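Local coordinates for conserved Protein MTH1675 (PDB 1T57) that is of unknown function but binds flavin mononucleotide and magnesium, and contains a domain related to the alpha/beta domain of pyruvate kinase, at residues E22-Y27 with L40-E45. Residues are numbered along the deposited sequence; the frame is centred on the assembly and turned at random.
Sequences EKKICY and LELVGE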
loop_
_atom_site.group_PDB
_atom_site.type_symbol
_atom_site.label_atom_id
_atom_site.label_comp_id
_atom_site.label_asym_id
_atom_site.label_seq_id
_atom_site.Cartn_x
_atom_site.Cartn_y
_atom_site.Cartn_z
ATOM N N GLU A 22 -33.407 -9.143 23.221
ATOM C CA GLU A 22 -32.500 -9.985 24.003
ATOM C C GLU A 22 -32.627 -11.421 23.543
ATOM O O GLU A 22 -33.733 -11.952 23.465
ATOM C CB GLU A 22 -32.829 -9.884 25.496
ATOM C CG GLU A 22 -31.820 -10.553 26.420
ATOM C CD GLU A 22 -32.124 -10.305 27.897
ATOM O OE1 GLU A 22 -31.950 -9.156 28.364
ATOM O OE2 GLU A 22 -32.540 -11.264 28.588
ATOM N N LYS A 23 -31.496 -12.035 23.213
ATOM C CA LYS A 23 -31.483 -13.418 22.750
ATOM C C LYS A 23 -30.287 -14.097 23.385
ATOM O O LYS A 23 -29.583 -13.490 24.187
ATOM C CB LYS A 23 -31.333 -13.499 21.223
ATOM C CG LYS A 23 -32.177 -12.522 20.445
ATOM C CD LYS A 23 -32.135 -12.823 18.957
ATOM C CE LYS A 23 -32.745 -11.674 18.181
ATOM N NZ LYS A 23 -32.912 -11.977 16.745
ATOM N N LYS A 24 -30.052 -15.349 22.999
ATOM C CA LYS A 24 -28.940 -16.136 23.525
ATOM C C LYS A 24 -27.760 -16.094 22.562
ATOM O O LYS A 24 -27.919 -15.802 21.382
ATOM C CB LYS A 24 -29.373 -17.595 23.712
ATOM C CG LYS A 24 -30.125 -18.152 22.510
ATOM C CD LYS A 24 -30.177 -19.673 22.469
ATOM C CE LYS A 24 -31.109 -20.268 23.507
ATOM N NZ LYS A 24 -31.042 -21.763 23.473
ATOM N N ILE A 25 -26.574 -16.372 23.083
ATOM C CA ILE A 25 -25.373 -16.424 22.284
ATOM C C ILE A 25 -24.485 -17.375 23.044
ATOM O O ILE A 25 -24.334 -17.250 24.270
ATOM C CB ILE A 25 -24.665 -15.042 22.163
ATOM C CG1 ILE A 25 -23.415 -15.198 21.296
ATOM C CG2 ILE A 25 -24.321 -14.482 23.550
ATOM C CD1 ILE A 25 -22.568 -13.957 21.196
ATOM N N CYS A 26 -23.918 -18.345 22.336
ATOM C CA CYS A 26 -23.033 -19.293 22.985
ATOM C C CYS A 26 -21.560 -18.919 22.805
ATOM O O CYS A 26 -21.120 -18.635 21.682
ATOM C CB CYS A 26 -23.282 -20.691 22.428
ATOM S SG CYS A 26 -22.737 -21.988 23.519
ATOM N N TYR A 27 -20.820 -18.889 23.915
ATOM C CA TYR A 27 -19.386 -18.602 23.898
ATOM C C TYR A 27 -18.643 -19.902 24.188
ATOM O O TYR A 27 -18.661 -20.384 25.308
ATOM C CB TYR A 27 -19.002 -17.566 24.965
ATOM C CG TYR A 27 -19.576 -16.201 24.712
ATOM C CD1 TYR A 27 -20.486 -15.642 25.596
ATOM C CD2 TYR A 27 -19.256 -15.491 23.556
ATOM C CE1 TYR A 27 -21.070 -14.415 25.339
ATOM C CE2 TYR A 27 -19.839 -14.272 23.283
ATOM C CZ TYR A 27 -20.748 -13.741 24.175
ATOM O OH TYR A 27 -21.383 -12.562 23.892
ATOM N N LEU A 40 -24.362 -26.318 14.932
ATOM C CA LEU A 40 -25.348 -26.744 13.946
ATOM C C LEU A 40 -26.745 -26.704 14.566
ATOM O O LEU A 40 -27.730 -26.384 13.896
ATOM C CB LEU A 40 -25.033 -28.152 13.451
ATOM C CG LEU A 40 -23.824 -28.173 12.523
ATOM C CD1 LEU A 40 -23.207 -29.542 12.513
ATOM C CD2 LEU A 40 -24.257 -27.761 11.140
ATOM N N GLU A 41 -26.828 -27.000 15.861
ATOM C CA GLU A 41 -28.126 -26.981 16.532
ATOM C C GLU A 41 -28.604 -25.550 16.705
ATOM O O GLU A 41 -29.765 -25.215 16.430
ATOM C CB GLU A 41 -28.057 -27.644 17.913
ATOM C CG GLU A 41 -27.435 -29.018 17.922
ATOM C CD GLU A 41 -27.826 -29.821 19.143
ATOM O OE1 GLU A 41 -27.889 -29.233 20.250
ATOM O OE2 GLU A 41 -28.067 -31.040 18.985
ATOM N N LEU A 42 -27.692 -24.701 17.158
ATOM C CA LEU A 42 -28.036 -23.326 17.375
ATOM C C LEU A 42 -28.492 -22.645 16.104
ATOM O O LEU A 42 -29.449 -21.872 16.148
ATOM C CB LEU A 42 -26.876 -22.605 18.025
ATOM C CG LEU A 42 -26.675 -23.062 19.474
ATOM C CD1 LEU A 42 -25.496 -22.337 20.075
ATOM C CD2 LEU A 42 -27.914 -22.781 20.286
ATOM N N VAL A 43 -27.862 -22.941 14.963
ATOM C CA VAL A 43 -28.305 -22.290 13.726
ATOM C C VAL A 43 -29.723 -22.708 13.388
ATOM O O VAL A 43 -30.527 -21.877 12.949
ATOM C CB VAL A 43 -27.422 -22.597 12.454
ATOM C CG1 VAL A 43 -25.956 -22.454 12.773
ATOM C CG2 VAL A 43 -27.758 -23.960 11.881
ATOM N N GLY A 44 -30.016 -23.998 13.583
ATOM C CA GLY A 44 -31.339 -24.515 13.290
ATOM C C GLY A 44 -32.367 -23.639 13.966
ATOM O O GLY A 44 -33.220 -23.049 13.306
ATOM N N GLU A 45 -32.241 -23.524 15.288
ATOM C CA GLU A 45 -33.161 -22.738 16.099
ATOM C C GLU A 45 -33.281 -21.305 15.617
ATOM O O GLU A 45 -34.384 -20.815 15.382
ATOM C CB GLU A 45 -32.708 -22.770 17.564
ATOM C CG GLU A 45 -33.800 -22.517 18.592
ATOM C CD GLU A 45 -33.279 -22.596 20.020
ATOM O OE1 GLU A 45 -34.062 -22.975 20.920
ATOM O OE2 GLU A 45 -32.090 -22.280 20.239
#
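The carboxylate of Glu45, the flat group between strand 22-27 and helix 40-45, meets the end of Lys24 unevenly. NZ stands 3.4 Å from OE2 but 4.1 Å from OE1, giving a salt bridge with one weak hydrogen bond. CD of Lys24 lies off the carboxylate plane, beyond OE2 and 3.9 Å from it, and the two side chains cross at about a right angle. The lysine chain reaches this place by bending at chi3 (73°), while Glu45 runs out straight beyond CG. The grip is loose, and NZ has a stronger partner in Glu22 of a second subunit; the ammonium thus pairs with two carboxylates, which would probably favour its charged form.

Deeper in, the contact is apolar. CD1 of Leu42 presses end-on against CB of Cys26, 3.6 Å away, and CD2 approaches Lys24 CD at 4.4 Å. Leu42 also touches Ile201 of the adjoining strand 196-204, which places it over two strands. Helix and strand run nearly antiparallel at 165°, their axes 10.5 Å apart. Strand 22-28 is the outermost in its chain, but it pairs antiparallel with a strand of the second subunit, continuing the sheet across the interface. Strand 22-28, helix 36-50 and strand 54-58, parallel to the first but with three strands between them in the sheet, form a beta-alpha-beta crossover, as in alpha/beta domains.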